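Local coordinates for protein putative methyltransferase from antibiotic biosynthesis pathway (Anabaena variabilis ATCC 29413, PDB 3EGE) that probably transfers methyl groups from S-adenosylmethionine to an acceptor, as other members of the class I methyltransferase superfamily do, at residues A[99-105]-A[127-131]; A[110-115]-A[164-168]. Numbering follows the deposited sequence.

Contact 1 (A[99-105]-A[127-131]); sequences ISILAIH and VLLTF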
ATOM      1  N   ILE A  99      -6.539   9.745   3.039  1.00 65.59           N
ATOM      2  CA  ILE A  99      -5.740   8.523   3.058  1.00 65.22           C
ATOM      3  C   ILE A  99      -4.961   8.299   1.741  1.00 63.64           C
ATOM      4  O   ILE A  99      -5.364   8.770   0.675  1.00 62.94           O
ATOM      5  CB  ILE A  99      -6.613   7.243   3.388  1.00 65.24           C
ATOM      6  CG1 ILE A  99      -7.488   6.805   2.193  1.00 66.39           C
ATOM      7  CG2 ILE A  99      -7.473   7.468   4.630  1.00 64.64           C
ATOM      8  CD1 ILE A  99      -8.148   5.497   2.407  1.00 65.20           C
ATOM      9  N   SER A 100      -3.839   7.598   1.847  1.00 63.01           N
ATOM     10  CA  SER A 100      -3.122   7.074   0.658  1.00 64.11           C
ATOM     11  C   SER A 100      -2.523   5.732   1.077  1.00 64.07           C
ATOM     12  O   SER A 100      -1.597   5.680   1.911  1.00 64.60           O
ATOM     13  CB  SER A 100      -2.073   8.025   0.088  1.00 63.64           C
ATOM     14  OG  SER A 100      -1.756   7.614  -1.228  1.00 61.73           O
ATOM     15  N   ILE A 101      -3.107   4.663   0.538  1.00 64.23           N
ATOM     16  CA  ILE A 101      -2.766   3.289   0.894  1.00 66.36           C
ATOM     17  C   ILE A 101      -1.835   2.681  -0.161  1.00 65.95           C
ATOM     18  O   ILE A 101      -2.268   2.358  -1.263  1.00 63.81           O
ATOM     19  CB  ILE A 101      -4.061   2.438   1.093  1.00 65.24           C
ATOM     20  CG1 ILE A 101      -5.063   3.180   2.043  1.00 66.15           C
ATOM     21  CG2 ILE A 101      -3.694   0.984   1.507  1.00 62.20           C
ATOM     22  CD1 ILE A 101      -4.447   3.803   3.424  1.00 60.83           C
ATOM     23  N   LEU A 102      -0.554   2.576   0.198  1.00 67.47           N
ATOM     24  CA  LEU A 102       0.510   2.041  -0.680  1.00 69.17           C
ATOM     25  C   LEU A 102       0.472   2.663  -2.090  1.00 68.93           C
ATOM     26  O   LEU A 102       0.431   1.959  -3.097  1.00 68.43           O
ATOM     27  CB  LEU A 102       0.485   0.498  -0.723  1.00 69.57           C
ATOM     28  CG  LEU A 102       0.752  -0.252   0.600  1.00 71.29           C
ATOM     29  CD1 LEU A 102       0.476  -1.739   0.367  1.00 70.43           C
ATOM     30  CD2 LEU A 102       2.184  -0.030   1.148  1.00 68.96           C
ATOM     31  N   ALA A 103       0.489   3.995  -2.104  1.00 69.27           N
ATOM     32  CA  ALA A 103       0.411   4.800  -3.326  1.00 69.89           C
ATOM     33  C   ALA A 103       1.416   5.942  -3.443  1.00 70.48           C
ATOM     34  O   ALA A 103       1.862   6.194  -4.551  1.00 71.81           O
ATOM     35  CB  ALA A 103      -1.007   5.365  -3.468  1.00 68.01           C
ATOM     36  N   ILE A 104       1.779   6.607  -2.332  1.00 70.56           N
ATOM     37  CA  ILE A 104       2.624   7.830  -2.358  1.00 70.51           C
ATOM     38  C   ILE A 104       3.969   7.697  -3.070  1.00 71.61           C
ATOM     39  O   ILE A 104       4.512   8.689  -3.555  1.00 70.71           O
ATOM     40  CB  ILE A 104       2.814   8.514  -0.931  1.00 71.08           C
ATOM     41  CG1 ILE A 104       3.676   7.680   0.052  1.00 72.75           C
ATOM     42  CG2 ILE A 104       1.472   8.817  -0.301  1.00 69.93           C
ATOM     43  CD1 ILE A 104       4.120   8.470   1.360  1.00 69.16           C
ATOM     44  N   HIS A 105       4.502   6.471  -3.091  1.00 73.26           N
ATOM     45  CA  HIS A 105       5.715   6.131  -3.845  1.00 73.36           C
ATOM     46  C   HIS A 105       5.568   6.235  -5.347  1.00 73.88           C
ATOM     47  O   HIS A 105       6.581   6.313  -6.034  1.00 73.83           O
ATOM     48  CB  HIS A 105       6.289   4.762  -3.452  1.00 74.13           C
ATOM     49  CG  HIS A 105       5.405   3.600  -3.755  1.00 74.51           C
ATOM     50  ND1 HIS A 105       4.245   3.342  -3.054  1.00 71.44           N
ATOM     51  CD2 HIS A 105       5.562   2.572  -4.625  1.00 70.62           C
ATOM     52  CE1 HIS A 105       3.696   2.233  -3.519  1.00 70.51           C
ATOM     53  NE2 HIS A 105       4.476   1.745  -4.467  1.00 73.96           N
ATOM     54  N   VAL A 127      -3.737   9.746   6.952  1.00 67.32           N
ATOM     55  CA  VAL A 127      -3.277   8.391   7.245  1.00 67.94           C
ATOM     56  C   VAL A 127      -2.625   7.816   5.967  1.00 68.15           C
ATOM     57  O   VAL A 127      -3.300   7.585   4.981  1.00 66.24           O
ATOM     58  CB  VAL A 127      -4.463   7.476   7.696  1.00 68.36           C
ATOM     59  CG1 VAL A 127      -3.965   6.026   8.027  1.00 65.74           C
ATOM     60  CG2 VAL A 127      -5.208   8.098   8.889  1.00 67.37           C
ATOM     61  N   LEU A 128      -1.312   7.591   6.006  1.00 69.14           N
ATOM     62  CA  LEU A 128      -0.562   7.033   4.870  1.00 69.22           C
ATOM     63  C   LEU A 128      -0.052   5.632   5.220  1.00 68.85           C
ATOM     64  O   LEU A 128       0.608   5.493   6.218  1.00 68.56           O
ATOM     65  CB  LEU A 128       0.641   7.944   4.532  1.00 69.04           C
ATOM     66  CG  LEU A 128       0.358   9.450   4.327  1.00 70.16           C
ATOM     67  CD1 LEU A 128       1.662  10.223   3.987  1.00 67.94           C
ATOM     68  CD2 LEU A 128      -0.695   9.690   3.256  1.00 68.01           C
ATOM     69  N   LEU A 129      -0.409   4.606   4.438  1.00 69.22           N
ATOM     70  CA  LEU A 129       0.194   3.270   4.574  1.00 68.78           C
ATOM     71  C   LEU A 129       1.294   3.313   3.522  1.00 68.55           C
ATOM     72  O   LEU A 129       1.019   3.410   2.320  1.00 67.76           O
ATOM     73  CB  LEU A 129      -0.743   2.086   4.327  1.00 69.06           C
ATOM     74  CG  LEU A 129      -0.080   0.689   4.485  1.00 70.07           C
ATOM     75  CD1 LEU A 129       0.606   0.498   5.862  1.00 67.31           C
ATOM     76  CD2 LEU A 129      -1.058  -0.462   4.229  1.00 68.12           C
ATOM     77  N   THR A 130       2.535   3.264   4.011  1.00 67.84           N
ATOM     78  CA  THR A 130       3.738   3.383   3.198  1.00 66.07           C
ATOM     79  C   THR A 130       4.767   2.360   3.686  1.00 65.32           C
ATOM     80  O   THR A 130       4.434   1.433   4.416  1.00 64.93           O
ATOM     81  CB  THR A 130       4.258   4.861   3.245  1.00 65.95           C
ATOM     82  OG1 THR A 130       5.359   5.043   2.351  1.00 62.40           O
ATOM     83  CG2 THR A 130       4.639   5.283   4.677  1.00 63.32           C
ATOM     84  N   PHE A 131       6.006   2.524   3.257  1.00 65.56           N
ATOM     85  CA  PHE A 131       7.063   1.612   3.603  1.00 65.70           C
ATOM     86  C   PHE A 131       8.465   2.226   3.494  1.00 66.12           C
ATOM     87  O   PHE A 131       8.688   3.262   2.843  1.00 65.35           O
ATOM     88  CB  PHE A 131       7.007   0.389   2.644  1.00 65.82           C
ATOM     89  CG  PHE A 131       7.289   0.745   1.204  1.00 63.63           C
ATOM     90  CD1 PHE A 131       6.271   1.222   0.382  1.00 70.96           C
ATOM     91  CD2 PHE A 131       8.574   0.671   0.689  1.00 68.16           C
ATOM     92  CE1 PHE A 131       6.524   1.603  -0.940  1.00 67.84           C
ATOM     93  CE2 PHE A 131       8.843   1.046  -0.635  1.00 64.54           C
ATOM     94  CZ  PHE A 131       7.817   1.514  -1.449  1.00 68.26           C
TER
HETATM   95  O   HOH W   1       0.865   5.451   0.540  1.00 52.57           O
HETATM   96  O   HOH W   2       3.691   3.917  -0.231  1.00 52.86           O

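Contact 2 (A[110-115]-A[164-168]); sequences LEKSFQ and LLQEN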
ATOM      1  N   LEU A 110       6.029  14.676  -4.507  1.00 69.78           N
ATOM      2  CA  LEU A 110       5.524  14.253  -3.187  1.00 69.55           C
ATOM      3  C   LEU A 110       5.190  15.404  -2.238  1.00 70.81           C
ATOM      4  O   LEU A 110       4.186  15.340  -1.537  1.00 69.98           O
ATOM      5  CB  LEU A 110       6.498  13.275  -2.503  1.00 69.45           C
ATOM      6  CG  LEU A 110       6.045  12.497  -1.252  1.00 69.01           C
ATOM      7  CD1 LEU A 110       4.765  11.697  -1.508  1.00 65.39           C
ATOM      8  CD2 LEU A 110       7.170  11.580  -0.762  1.00 66.66           C
ATOM      9  N   GLU A 111       6.015  16.451  -2.257  1.00 71.91           N
ATOM     10  CA  GLU A 111       5.827  17.619  -1.408  1.00 72.96           C
ATOM     11  C   GLU A 111       4.530  18.353  -1.738  1.00 72.61           C
ATOM     12  O   GLU A 111       3.699  18.566  -0.863  1.00 72.61           O
ATOM     13  CB  GLU A 111       7.059  18.523  -1.492  1.00 74.04           C
ATOM     14  CG  GLU A 111       7.003  19.745  -0.563  1.00 81.51           C
ATOM     15  CD  GLU A 111       8.322  20.057   0.155  1.00 89.27           C
ATOM     16  OE1 GLU A 111       9.397  19.616  -0.310  1.00 89.75           O
ATOM     17  OE2 GLU A 111       8.269  20.739   1.214  1.00 94.69           O
ATOM     18  N   LYS A 112       4.345  18.682  -3.009  1.00 72.82           N
ATOM     19  CA  LYS A 112       3.113  19.321  -3.484  1.00 71.14           C
ATOM     20  C   LYS A 112       1.866  18.431  -3.211  1.00 69.95           C
ATOM     21  O   LYS A 112       0.800  18.962  -2.875  1.00 70.64           O
ATOM     22  CB  LYS A 112       3.242  19.677  -4.983  1.00 72.96           C
ATOM     23  CG  LYS A 112       2.029  20.390  -5.613  1.00 74.13           C
ATOM     24  CD  LYS A 112       1.821  21.820  -5.093  1.00 77.77           C
ATOM     25  CE  LYS A 112       0.415  22.330  -5.406  1.00 79.77           C
ATOM     26  NZ  LYS A 112       0.038  22.136  -6.845  1.00 86.23           N
ATOM     27  N   SER A 113       1.998  17.105  -3.357  1.00 67.64           N
ATOM     28  CA  SER A 113       0.908  16.161  -3.028  1.00 67.18           C
ATOM     29  C   SER A 113       0.523  16.237  -1.542  1.00 66.16           C
ATOM     30  O   SER A 113      -0.671  16.225  -1.186  1.00 64.67           O
ATOM     31  CB  SER A 113       1.257  14.726  -3.414  1.00 67.32           C
ATOM     32  OG  SER A 113       1.501  14.652  -4.808  1.00 68.28           O
ATOM     33  N   PHE A 114       1.536  16.363  -0.687  1.00 66.14           N
ATOM     34  CA  PHE A 114       1.318  16.557   0.744  1.00 65.41           C
ATOM     35  C   PHE A 114       0.614  17.880   1.042  1.00 65.10           C
ATOM     36  O   PHE A 114      -0.364  17.887   1.789  1.00 64.21           O
ATOM     37  CB  PHE A 114       2.612  16.423   1.538  1.00 64.92           C
ATOM     38  CG  PHE A 114       3.140  15.017   1.663  1.00 63.58           C
ATOM     39  CD1 PHE A 114       2.356  13.859   1.426  1.00 66.82           C
ATOM     40  CD2 PHE A 114       4.413  14.844   2.190  1.00 63.45           C
ATOM     41  CE1 PHE A 114       2.879  12.588   1.634  1.00 66.90           C
ATOM     42  CE2 PHE A 114       4.935  13.580   2.413  1.00 63.55           C
ATOM     43  CZ  PHE A 114       4.174  12.452   2.145  1.00 64.71           C
ATOM     44  N   GLN A 115       1.095  18.963   0.420  1.00 65.46           N
ATOM     45  CA  GLN A 115       0.477  20.303   0.509  1.00 65.53           C
ATOM     46  C   GLN A 115      -0.984  20.274   0.082  1.00 64.27           C
ATOM     47  O   GLN A 115      -1.826  20.910   0.731  1.00 64.54           O
ATOM     48  CB  GLN A 115       1.235  21.316  -0.353  1.00 66.30           C
ATOM     49  CG  GLN A 115       2.638  21.603   0.130  1.00 66.36           C
ATOM     50  CD  GLN A 115       3.508  22.308  -0.881  1.00 66.57           C
ATOM     51  OE1 GLN A 115       3.025  22.860  -1.870  1.00 72.88           O
ATOM     52  NE2 GLN A 115       4.807  22.305  -0.628  1.00 66.33           N
ATOM     53  N   LEU A 164       8.871  15.448   5.291  1.00 71.15           N
ATOM     54  CA  LEU A 164       8.168  16.156   4.201  1.00 71.13           C
ATOM     55  C   LEU A 164       6.698  16.379   4.533  1.00 70.77           C
ATOM     56  O   LEU A 164       6.144  17.427   4.217  1.00 71.28           O
ATOM     57  CB  LEU A 164       8.288  15.440   2.844  1.00 72.06           C
ATOM     58  CG  LEU A 164       9.628  15.430   2.093  1.00 73.85           C
ATOM     59  CD1 LEU A 164       9.464  14.623   0.819  1.00 75.89           C
ATOM     60  CD2 LEU A 164      10.130  16.823   1.751  1.00 76.39           C
ATOM     61  N   LEU A 165       6.079  15.394   5.177  1.00 70.15           N
ATOM     62  CA  LEU A 165       4.690  15.496   5.580  1.00 69.63           C
ATOM     63  C   LEU A 165       4.571  16.546   6.668  1.00 70.23           C
ATOM     64  O   LEU A 165       3.774  17.479   6.547  1.00 68.91           O
ATOM     65  CB  LEU A 165       4.154  14.136   6.072  1.00 69.50           C
ATOM     66  CG  LEU A 165       2.635  14.033   6.347  1.00 70.32           C
ATOM     67  CD1 LEU A 165       1.821  14.445   5.118  1.00 63.32           C
ATOM     68  CD2 LEU A 165       2.265  12.598   6.813  1.00 68.43           C
ATOM     69  N   GLN A 166       5.408  16.403   7.692  1.00 70.91           N
ATOM     70  CA  GLN A 166       5.430  17.289   8.849  1.00 74.19           C
ATOM     71  C   GLN A 166       5.669  18.765   8.474  1.00 73.03           C
ATOM     72  O   GLN A 166       4.972  19.624   8.980  1.00 70.95           O
ATOM     73  CB  GLN A 166       6.431  16.768   9.884  1.00 73.26           C
ATOM     74  CG  GLN A 166       6.264  17.333  11.262  1.00 74.22           C
ATOM     75  CD  GLN A 166       6.860  16.394  12.318  1.00 79.10           C
ATOM     76  OE1 GLN A 166       6.223  16.158  13.355  1.00 92.43           O
ATOM     77  NE2 GLN A 166       8.077  15.829  12.051  1.00 78.75           N
ATOM     78  N   GLU A 167       6.603  19.020   7.558  1.00 74.35           N
ATOM     79  CA  GLU A 167       6.868  20.370   7.022  1.00 77.32           C
ATOM     80  C   GLU A 167       5.688  21.015   6.280  1.00 78.02           C
ATOM     81  O   GLU A 167       5.535  22.227   6.330  1.00 77.44           O
ATOM     82  CB  GLU A 167       8.035  20.346   6.027  1.00 76.91           C
ATOM     83  CG  GLU A 167       9.397  20.259   6.642  1.00 80.26           C
ATOM     84  CD  GLU A 167      10.504  19.974   5.624  1.00 80.40           C
ATOM     85  OE1 GLU A 167      10.222  19.560   4.468  1.00 89.02           O
ATOM     86  OE2 GLU A 167      11.686  20.145   6.003  1.00 91.35           O
ATOM     87  N   ASN A 168       4.906  20.209   5.558  1.00 80.65           N
ATOM     88  CA  ASN A 168       3.763  20.688   4.742  1.00 82.31           C
ATOM     89  C   ASN A 168       2.373  20.529   5.377  1.00 84.13           C
ATOM     90  O   ASN A 168       1.367  20.810   4.735  1.00 85.81           O
ATOM     91  CB  ASN A 168       3.853  20.034   3.371  1.00 81.48           C
ATOM     92  CG  ASN A 168       5.104  20.460   2.622  1.00 82.13           C
ATOM     93  OD1 ASN A 168       5.129  21.527   2.019  1.00 88.79           O
ATOM     94  ND2 ASN A 168       6.145  19.637   2.659  1.00 77.01           N
TER

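Contact 1 (A[99-105]-A[127-131])
Strands 97-101 and 126-131 run side by side and parallel; the axes of 99-101 and 127-131 approach to 4.8 Å at 23°. Three backbone hydrogen bonds join the segments: Ser100 N to Val127 O (3.2 Å), Leu129 N to Ser100 O (3.0 Å) and, just past the first strand, Leu102 N to Leu129 O (2.8 Å). On one face Ile99, Ile101, Val127 and Leu129 form an apolar surface, and helix 20-30 packs over Ile99, Ile101 and Val127. Leu129 CD2 fits between Ile101 CG2 and Leu102 CG, 4.1 Å from each, and Leu102 CD2 reaches on to Phe131 CD1 (4.3 Å). On the other face Ser100 is the small member, and Leu128 reaches into the space beside it, its CD2 3.8 Å from Ser100 CB; Met117 of helix 110-120 touches both. Beyond Ile101, segment 99-105 turns away from 127-131 through Leu102, which has positive phi, and the gap that opens holds water 1, donating to Ser100 O (2.8 Å) and Leu129 O (2.7 Å) and accepting from Ala103 N (3.0 Å). The backbone then folds back: Ile104 CD1 settles 4.0 Å from Leu128 CD1, and the edge of Phe131 meets the face of His105 in a T-shaped pair, centroids 5.0 Å apart. Neighbouring strands linked through helix 110-120 make this a parallel beta-alpha-beta unit within a Rossmann-like methyltransferase sheet.

Contact 2 (A[110-115]-A[164-168])
Two helices lying side by side against the sheet meet here: 110-120, the connection of a beta-alpha-beta unit, and 158-169. The axes of their segments 110-115 and 164-168 pass 9.0 Å apart at 46°, with N-to-C directions broadly alike. Leu110 opens the contact at the sheet side, its CD2 4.1 Å from Leu164 CD1, while also touching Ile104. One residue on, Glu111 starts sideways, but its carboxylate swings across the groove: Glu111 OE1 comes to 3.5 Å from Leu164 CD2, and Glu111 OE2 accepts a hydrogen bond from Asn168 ND2 (2.8 Å). A like charge lies near, Glu167 OE1 being 4.0 Å from Glu111 OE2. The next two residues make no contact with 164-168. Phe114 then points toward the partner helix and forms the apolar heart of the interface. Its ring lies against the backbone of the second helix, Phe114 CD2 3.5 Å from Leu165 CA, and Leu165 CD1 sits over one face of the ring in a CH-pi contact, 3.8 Å from the centroid; Phe114 CE2 meets Leu164 CB at 3.9 Å. On the side away from the sheet, Gln115 ends the walk. Gln115 NE2 donates to Asn168 OD1 at 2.8 Å, so both ends of the Asn168 amide are engaged by helix 110-120, and Asn168 ND2 also donates to Leu164 O, one turn back in its own helix, at 2.7 Å.

Contact 1 lies near the centre of the chain and contact 2 farther out; the two contact centres are about 13 Å apart. Along the chain the four segments alternate: strand 97-101 with its following turn, helix 110-120, strand 126-131, then helix 158-169. The first three elements form one beta-alpha-beta unit, and the fourth packs beside its helix, so contact 2 is a second layer over the sheet face that bears Ser100 and Leu128. The layers touch directly: Leu128 CD1 is 3.6 Å from Phe114 CE1 and 3.7 Å from Leu165 CD2. Leu128 thus joins the sheet to the helix pair in one packed cluster of this Rossmann-like, probable methyltransferase fold.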